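Local coordinates for penicillin binding protein 2X (Streptococcus thermophilus, PDB 5U47) that probably acts as a transpeptidase that cross-links peptidoglycan strands during septal cell-wall synthesis, and is a target of beta-lactam antibiotics, at residues A[522-527]-A[551-556]; A[265-268]-A[274-277]; A[238-243]-A[558-563]. The protein carries 1 engineered substitution. All blocks are in the same frame, centred on the assembly; numbering follows the deposited sequence.

Contact 1 (A[522-527]-A[551-556]); sequences GTNETL and KTWNNN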
loop_
_atom_site.group_PDB
_atom_site.type_symbol
_atom_site.label_atom_id
_atom_site.label_comp_id
_atom_site.label_asym_id
_atom_site.label_seq_id
_atom_site.Cartn_x
_atom_site.Cartn_y
_atom_site.Cartn_z
ATOM N N GLY A 522 -4.500 -10.919 29.811
ATOM C CA GLY A 522 -3.923 -12.246 29.574
ATOM C C GLY A 522 -2.446 -12.248 29.206
ATOM O O GLY A 522 -1.911 -11.244 28.725
ATOM N N THR A 523 -1.792 -13.387 29.439
ATOM C CA THR A 523 -0.369 -13.558 29.132
ATOM C C THR A 523 -0.178 -13.516 27.616
ATOM O O THR A 523 -0.893 -14.200 26.882
ATOM C CB THR A 523 0.166 -14.898 29.676
ATOM O OG1 THR A 523 -0.195 -15.036 31.059
ATOM C CG2 THR A 523 1.694 -14.981 29.518
ATOM N N ASN A 524 0.784 -12.706 27.168
ATOM C CA ASN A 524 1.064 -12.494 25.737
ATOM C C ASN A 524 -0.135 -11.907 24.965
ATOM O O ASN A 524 -0.174 -11.971 23.733
ATOM C CB ASN A 524 1.571 -13.783 25.059
ATOM C CG ASN A 524 2.933 -14.222 25.570
ATOM O OD1 ASN A 524 3.855 -13.406 25.712
ATOM N ND2 ASN A 524 3.077 -15.519 25.822
ATOM N N GLU A 525 -1.092 -11.306 25.674
ATOM C CA GLU A 525 -2.247 -10.707 25.012
ATOM C C GLU A 525 -1.829 -9.249 24.725
ATOM O O GLU A 525 -2.342 -8.272 25.281
ATOM C CB GLU A 525 -3.492 -10.866 25.888
ATOM C CG GLU A 525 -4.756 -11.201 25.099
ATOM C CD GLU A 525 -5.826 -11.844 25.964
ATOM O OE1 GLU A 525 -6.518 -12.759 25.462
ATOM O OE2 GLU A 525 -5.956 -11.460 27.153
ATOM N N THR A 526 -0.858 -9.154 23.829
ATOM C CA THR A 526 -0.213 -7.910 23.462
ATOM C C THR A 526 0.080 -7.853 21.986
ATOM O O THR A 526 -0.038 -8.860 21.278
ATOM C CB THR A 526 1.180 -7.831 24.143
ATOM O OG1 THR A 526 1.915 -9.042 23.856
ATOM C CG2 THR A 526 1.053 -7.645 25.654
ATOM N N LEU A 527 0.442 -6.661 21.537
ATOM C CA LEU A 527 0.872 -6.438 20.185
ATOM C C LEU A 527 2.373 -6.332 20.305
ATOM O O LEU A 527 2.874 -5.449 21.012
ATOM C CB LEU A 527 0.316 -5.134 19.629
ATOM C CG LEU A 527 0.856 -4.822 18.232
ATOM C CD1 LEU A 527 0.309 -5.786 17.187
ATOM C CD2 LEU A 527 0.512 -3.405 17.846
ATOM N N LYS A 551 0.223 -16.778 20.832
ATOM C CA LYS A 551 0.026 -17.817 21.855
ATOM C C LYS A 551 1.338 -18.119 22.556
ATOM O O LYS A 551 1.359 -18.322 23.767
ATOM C CB LYS A 551 -0.481 -19.142 21.269
ATOM C CG LYS A 551 -1.979 -19.388 21.326
ATOM C CD LYS A 551 -2.766 -18.490 20.411
ATOM C CE LYS A 551 -4.246 -18.834 20.472
ATOM N NZ LYS A 551 -5.068 -17.886 19.668
ATOM N N THR A 552 2.409 -18.183 21.765
ATOM C CA THR A 552 3.758 -18.471 22.237
ATOM C C THR A 552 4.615 -17.292 21.830
ATOM O O THR A 552 4.563 -16.870 20.664
ATOM C CB THR A 552 4.320 -19.754 21.570
ATOM O OG1 THR A 552 3.375 -20.819 21.684
ATOM C CG2 THR A 552 5.635 -20.189 22.218
ATOM N N TRP A 553 5.386 -16.733 22.768
ATOM C CA TRP A 553 6.225 -15.570 22.438
ATOM C C TRP A 553 7.609 -15.548 23.076
ATOM O O TRP A 553 7.789 -15.924 24.217
ATOM C CB TRP A 553 5.530 -14.247 22.795
ATOM C CG TRP A 553 6.398 -13.099 22.382
ATOM C CD1 TRP A 553 7.101 -12.247 23.192
ATOM C CD2 TRP A 553 6.739 -12.755 21.048
ATOM N NE1 TRP A 553 7.832 -11.367 22.429
ATOM C CE2 TRP A 553 7.626 -11.659 21.108
ATOM C CE3 TRP A 553 6.370 -13.257 19.799
ATOM C CZ2 TRP A 553 8.142 -11.068 19.977
ATOM C CZ3 TRP A 553 6.882 -12.667 18.667
ATOM C CH2 TRP A 553 7.752 -11.574 18.761
ATOM N N ASN A 554 8.560 -15.047 22.301
ATOM C CA ASN A 554 9.924 -14.849 22.721
ATOM C C ASN A 554 10.489 -13.859 21.704
ATOM O O ASN A 554 10.261 -14.022 20.511
ATOM C CB ASN A 554 10.676 -16.182 22.681
ATOM C CG ASN A 554 12.094 -16.076 23.189
ATOM O OD1 ASN A 554 12.818 -15.122 22.886
ATOM N ND2 ASN A 554 12.513 -17.080 23.937
ATOM N N ASN A 555 11.213 -12.844 22.155
ATOM C CA ASN A 555 11.787 -11.871 21.214
ATOM C C ASN A 555 12.663 -12.507 20.139
ATOM O O ASN A 555 12.773 -11.973 19.046
ATOM C CB ASN A 555 12.524 -10.743 21.942
ATOM C CG ASN A 555 11.573 -9.706 22.520
ATOM O OD1 ASN A 555 10.449 -9.539 22.043
ATOM N ND2 ASN A 555 12.032 -8.979 23.527
ATOM N N ASN A 556 13.250 -13.661 20.447
ATOM C CA ASN A 556 14.071 -14.403 19.501
ATOM C C ASN A 556 13.311 -14.767 18.231
ATOM O O ASN A 556 13.936 -15.012 17.189
ATOM C CB ASN A 556 14.599 -15.695 20.144
ATOM C CG ASN A 556 15.547 -15.430 21.307
ATOM O OD1 ASN A 556 16.082 -14.335 21.443
ATOM N ND2 ASN A 556 15.750 -16.438 22.158
#

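Contact 2 (A[265-268]-A[274-277]); sequences PTYN and GQAK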
loop_
_atom_site.group_PDB
_atom_site.type_symbol
_atom_site.label_atom_id
_atom_site.label_comp_id
_atom_site.label_asym_id
_atom_site.label_seq_id
_atom_site.Cartn_x
_atom_site.Cartn_y
_atom_site.Cartn_z
ATOM N N PRO A 265 -3.602 -13.443 8.899
ATOM C CA PRO A 265 -3.716 -14.520 7.907
ATOM C C PRO A 265 -3.910 -13.960 6.510
ATOM O O PRO A 265 -4.299 -12.804 6.361
ATOM C CB PRO A 265 -4.991 -15.277 8.354
ATOM C CG PRO A 265 -5.771 -14.248 9.091
ATOM C CD PRO A 265 -4.738 -13.450 9.833
ATOM N N THR A 266 -3.649 -14.782 5.499
ATOM C CA THR A 266 -3.737 -14.332 4.118
ATOM C C THR A 266 -4.518 -15.325 3.295
ATOM O O THR A 266 -5.144 -16.233 3.849
ATOM C CB THR A 266 -2.320 -14.088 3.540
ATOM O OG1 THR A 266 -2.391 -13.401 2.270
ATOM C CG2 THR A 266 -1.561 -15.412 3.399
ATOM N N TYR A 267 -4.514 -15.120 1.977
ATOM C CA TYR A 267 -5.174 -16.024 1.042
ATOM C C TYR A 267 -4.407 -16.110 -0.280
ATOM O O TYR A 267 -3.557 -15.255 -0.594
ATOM C CB TYR A 267 -6.622 -15.559 0.764
ATOM C CG TYR A 267 -6.755 -14.218 0.054
ATOM C CD1 TYR A 267 -6.742 -13.024 0.765
ATOM C CD2 TYR A 267 -6.928 -14.146 -1.332
ATOM C CE1 TYR A 267 -6.866 -11.790 0.117
ATOM C CE2 TYR A 267 -7.067 -12.933 -1.984
ATOM C CZ TYR A 267 -7.041 -11.750 -1.246
ATOM O OH TYR A 267 -7.175 -10.533 -1.884
ATOM N N ASN A 268 -4.715 -17.144 -1.050
ATOM C CA ASN A 268 -4.154 -17.295 -2.403
ATOM C C ASN A 268 -4.951 -16.375 -3.321
ATOM O O ASN A 268 -6.169 -16.555 -3.479
ATOM C CB ASN A 268 -4.250 -18.741 -2.860
ATOM C CG ASN A 268 -3.613 -18.968 -4.219
ATOM O OD1 ASN A 268 -3.877 -18.234 -5.183
ATOM N ND2 ASN A 268 -2.767 -19.991 -4.304
ATOM N N GLY A 274 -8.317 -19.613 1.579
ATOM C CA GLY A 274 -7.893 -18.979 2.822
ATOM C C GLY A 274 -8.869 -17.900 3.292
ATOM O O GLY A 274 -8.939 -17.610 4.485
ATOM N N GLN A 275 -9.597 -17.292 2.350
ATOM C CA GLN A 275 -10.566 -16.253 2.686
ATOM C C GLN A 275 -11.729 -16.761 3.521
ATOM O O GLN A 275 -12.264 -16.016 4.345
ATOM C CB GLN A 275 -11.144 -15.597 1.434
ATOM C CG GLN A 275 -10.255 -14.561 0.794
ATOM C CD GLN A 275 -10.984 -13.776 -0.281
ATOM O OE1 GLN A 275 -11.973 -14.240 -0.852
ATOM N NE2 GLN A 275 -10.499 -12.588 -0.561
ATOM N N ALA A 276 -12.106 -18.018 3.300
ATOM C CA ALA A 276 -13.199 -18.658 4.029
ATOM C C ALA A 276 -12.678 -19.494 5.207
ATOM O O ALA A 276 -13.375 -20.364 5.701
ATOM C CB ALA A 276 -14.013 -19.537 3.079
ATOM N N LYS A 277 -11.457 -19.225 5.652
ATOM C CA LYS A 277 -10.875 -19.986 6.758
ATOM C C LYS A 277 -11.313 -19.311 8.050
ATOM O O LYS A 277 -11.541 -18.098 8.075
ATOM C CB LYS A 277 -9.348 -19.976 6.638
ATOM C CG LYS A 277 -8.609 -21.037 7.438
ATOM C CD LYS A 277 -8.818 -22.428 6.852
ATOM C CE LYS A 277 -8.056 -23.488 7.635
ATOM N NZ LYS A 277 -8.368 -24.858 7.130
HETATM O O HOH W 1 -6.629 -17.396 5.921
#

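Contact 3 (A[238-243]-A[558-563]); sequences MEQTKG and FATVVN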
loop_
_atom_site.group_PDB
_atom_site.type_symbol
_atom_site.label_atom_id
_atom_site.label_comp_id
_atom_site.label_asym_id
_atom_site.label_seq_id
_atom_site.Cartn_x
_atom_site.Cartn_y
_atom_site.Cartn_z
ATOM N N MET A 238 4.531 -17.224 11.757
ATOM C CA MET A 238 3.181 -17.519 12.251
ATOM C C MET A 238 3.104 -18.897 12.899
ATOM O O MET A 238 2.375 -19.073 13.864
ATOM C CB MET A 238 2.145 -17.444 11.134
ATOM C CG MET A 238 1.990 -16.072 10.523
ATOM S SD MET A 238 1.854 -14.766 11.756
ATOM C CE MET A 238 0.333 -15.274 12.563
ATOM N N GLU A 239 3.825 -19.871 12.350
ATOM C CA GLU A 239 3.857 -21.207 12.952
ATOM C C GLU A 239 4.460 -21.115 14.352
ATOM O O GLU A 239 3.965 -21.725 15.279
ATOM C CB GLU A 239 4.653 -22.178 12.096
ATOM C CG GLU A 239 3.983 -22.473 10.769
ATOM C CD GLU A 239 4.865 -23.237 9.792
ATOM O OE1 GLU A 239 6.042 -23.556 10.128
ATOM O OE2 GLU A 239 4.366 -23.509 8.677
ATOM N N GLN A 240 5.508 -20.319 14.503
ATOM C CA GLN A 240 6.165 -20.147 15.809
ATOM C C GLN A 240 5.347 -19.379 16.844
ATOM O O GLN A 240 5.344 -19.731 18.021
ATOM C CB GLN A 240 7.461 -19.374 15.646
ATOM C CG GLN A 240 8.625 -20.108 15.018
ATOM C CD GLN A 240 9.850 -19.213 15.021
ATOM O OE1 GLN A 240 9.812 -18.100 14.500
ATOM N NE2 GLN A 240 10.932 -19.679 15.629
ATOM N N THR A 241 4.686 -18.308 16.406
ATOM C CA THR A 241 3.937 -17.427 17.319
ATOM C C THR A 241 2.473 -17.812 17.537
ATOM O O THR A 241 1.949 -17.659 18.647
ATOM C CB THR A 241 3.950 -15.963 16.815
ATOM O OG1 THR A 241 3.347 -15.883 15.517
ATOM C CG2 THR A 241 5.355 -15.426 16.732
ATOM N N LYS A 242 1.833 -18.327 16.487
ATOM C CA LYS A 242 0.386 -18.614 16.482
ATOM C C LYS A 242 -0.413 -17.365 16.902
ATOM O O LYS A 242 -1.335 -17.442 17.728
ATOM C CB LYS A 242 -0.019 -19.803 17.368
ATOM C CG LYS A 242 0.601 -21.152 17.038
ATOM C CD LYS A 242 1.908 -21.376 17.783
ATOM C CE LYS A 242 2.315 -22.834 17.682
ATOM N NZ LYS A 242 3.642 -23.058 18.307
ATOM N N GLY A 243 -0.027 -16.213 16.355
ATOM C CA GLY A 243 -0.725 -14.969 16.633
ATOM C C GLY A 243 -2.017 -14.923 15.838
ATOM O O GLY A 243 -2.172 -15.651 14.842
ATOM N N PHE A 558 11.679 -12.884 16.340
ATOM C CA PHE A 558 11.860 -11.875 15.295
ATOM C C PHE A 558 12.985 -12.233 14.331
ATOM O O PHE A 558 12.965 -11.807 13.175
ATOM C CB PHE A 558 12.106 -10.477 15.868
ATOM C CG PHE A 558 10.890 -9.819 16.442
ATOM C CD1 PHE A 558 9.718 -9.725 15.705
ATOM C CD2 PHE A 558 10.941 -9.214 17.689
ATOM C CE1 PHE A 558 8.597 -9.091 16.222
ATOM C CE2 PHE A 558 9.829 -8.554 18.209
ATOM C CZ PHE A 558 8.654 -8.495 17.478
ATOM N N ALA A 559 13.953 -13.018 14.800
ATOM C CA ALA A 559 15.071 -13.434 13.954
ATOM C C ALA A 559 14.592 -14.287 12.785
ATOM O O ALA A 559 15.232 -14.327 11.747
ATOM C CB ALA A 559 16.095 -14.187 14.752
ATOM N N THR A 560 13.476 -14.985 12.979
ATOM C CA THR A 560 12.893 -15.819 11.950
ATOM C C THR A 560 12.491 -15.020 10.706
ATOM O O THR A 560 12.639 -15.490 9.580
ATOM C CB THR A 560 11.642 -16.554 12.508
ATOM O OG1 THR A 560 12.026 -17.341 13.642
ATOM C CG2 THR A 560 11.009 -17.452 11.456
ATOM N N VAL A 561 12.029 -13.798 10.908
ATOM C CA VAL A 561 11.520 -12.993 9.803
ATOM C C VAL A 561 12.442 -11.821 9.426
ATOM O O VAL A 561 12.709 -11.620 8.255
ATOM C CB VAL A 561 10.040 -12.581 10.068
ATOM C CG1 VAL A 561 9.903 -11.717 11.297
ATOM C CG2 VAL A 561 9.452 -11.870 8.866
ATOM N N VAL A 562 12.990 -11.100 10.398
ATOM C CA VAL A 562 13.827 -9.954 10.086
ATOM C C VAL A 562 15.192 -10.331 9.481
ATOM O O VAL A 562 15.534 -9.855 8.402
ATOM C CB VAL A 562 14.036 -9.045 11.318
ATOM C CG1 VAL A 562 14.886 -7.827 10.963
ATOM C CG2 VAL A 562 12.696 -8.608 11.883
ATOM N N ASN A 563 15.932 -11.214 10.138
ATOM C CA ASN A 563 17.305 -11.543 9.699
ATOM C C ASN A 563 17.428 -12.014 8.249
ATOM O O ASN A 563 18.172 -11.412 7.480
ATOM C CB ASN A 563 18.004 -12.571 10.654
ATOM C CG ASN A 563 18.073 -12.093 12.100
ATOM O OD1 ASN A 563 17.293 -11.253 12.517
ATOM N ND2 ASN A 563 19.003 -12.647 12.874
#

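Contact 1 (A[522-527]-A[551-556])
Asn524 and Lys551 mark where the two backbones come closest, their CA atoms 6.7 Å apart. Segment 522-527 makes a type II beta turn from Gly522 to Glu525, closed by Glu525 N to Gly522 O, and then runs into strand 526-534. Asn524 holds the third position of the turn with a positive phi of 61°, a conformation that asparagine tolerates better than most residues. Segment 551-556 is irregular and leads from strand 541-548 toward the next helix.

Across the gap the meeting is by van der Waals contact. The amide of Asn524 reaches over to the start of the Trp553 side chain: OD1 lies 3.5 Å from Trp553 CB, while ND2 stays at 3.9 Å from Lys551 O. The indole leads off elsewhere because CG of Trp553 is anti to the backbone N (chi1 -177°), and its plane is turned 72° from that of the amide. Trp553 NE1 donates to Asn555 OD1 at 3.2 Å from above the carbonyl plane; the Asn555 amide thus takes the indole N-H of the residue two before it, which helps to hold the ring's rotation. Asn555 N sits over one indole face near its rim. Asn554 OD1 accepts from Asn556 N at 2.9 Å, forming an Asx turn, which suits asparagine because its short amide can reach back to its own chain. The indole also packs on Val547 and on Phe237 of helix 224-241. This is a surface loop contact at the open end of two neighbouring antiparallel strands in the penicillin-binding transpeptidase fold.

Contact 2 (A[265-268]-A[274-277])
Thr266 and Gly274 are joined by one water that donates to both backbone carbonyls, at 2.8 Å from Thr266 O and 2.7 Å from Gly274 O. The two segments are the flanks of a short loop excursion that follows strand 258-264 of the transpeptidase domain, and the second flank is a type I beta turn from Gly274 to Lys277. Two acceptors that cannot bond to each other each take one O-H of the same water.

Glycine fits at 274 for two reasons. Gly274 CA lies 4.0 Å from Thr266 O, and the direction a side chain would take there leads to that carbonyl and to Tyr267 CA. Its phi of 114° also turns this position against the preceding carbonyl.

Beside the water bridge, Tyr267 and Gln275 run alongside each other in the same direction. The aliphatic part of the glutamine rests on one ring face in a CH-pi contact, with Gln275 CG 4.0 Å from the centroid of the Tyr267 ring. A chain extended beyond CG carries the amide along that same face, tilted 50° against the ring. Glutamine therefore offers both an aliphatic stem and a polar end to one aromatic surface. With CG of Tyr267 lodged between the two backbone branches (chi1 65°), the ring is brought next to Gln275.

Segment 265-268 is also tied to helix 151-154: Thr266 OG1 bonds to Glu152 OE1, and Tyr267 O to Ser151 OG. The bond from Asp270 N to Asn268 OD1 makes an Asx turn at the start of the intervening loop, and Thr271 N adds a second donor. Gln275 NE2 stands 3.6 Å above the Tyr267 plane, over the ring centre, with CZ its nearest ring atom.

Contact 3 (A[238-243]-A[558-563])
The flat amide of Gln240 meets Thr560 through its oxygen, while the Phe558 side chain, the other planar group here, leaves the backbone away from segment 238-243, and its ring packs edge-to-face with Trp553. Thr560 OG1 donates to Gln240 OE1 at a modelled 2.5 Å; so short a value makes the exact geometry doubtful, though the pairing of hydroxyl with carbonyl is sensible.

The residue types fit the gap between two helices whose closest CA atoms, those of Gln240 and Thr560, are 8.9 Å apart. Gln240 is long and extended beyond CG, and spans most of the distance; Thr560 is short, with OG1 beside its own backbone N (chi1 -58°), and the two side chains pass alongside from opposite directions. Thr560 O receives a further bond from Gln233 NE2, two turns before Gln240 on helix 224-241.

Segment 238-243 is the end of helix 224-241: Lys242 N still reaches Met238 O at 2.8 Å, but Lys242 itself has positive phi. Beneath the polar pair, Val561 packs on Met234 and Phe237 and on Val545 of the sheet. Two helices from distant parts of the chain packed together on one antiparallel sheet are characteristic of the penicillin-binding transpeptidase and beta-lactamase fold.

Along the chain, contact 3 spans the other two: 238-243 comes first, then both segments of contact 2, then those of contact 1, and 558-563 last. Contacts 1 and 3 adjoin, their centres about 11 Å apart, and a probable hydrogen bond from Thr552 N to Thr241 O ties the loop before helix 558-572 to the end of helix 224-241. Contact 3 pairs two helices lying on the five-stranded antiparallel sheet; contact 1 lies where strand 526-534 begins and strand 541-548 has ended. Contact 2 follows edge strand 258-264, its centre about 19 Å from that of contact 3 and about 23 Å from contact 1's. It faces helix 151-154 of the N-terminal dimerisation domain, linking it to the transpeptidase domain.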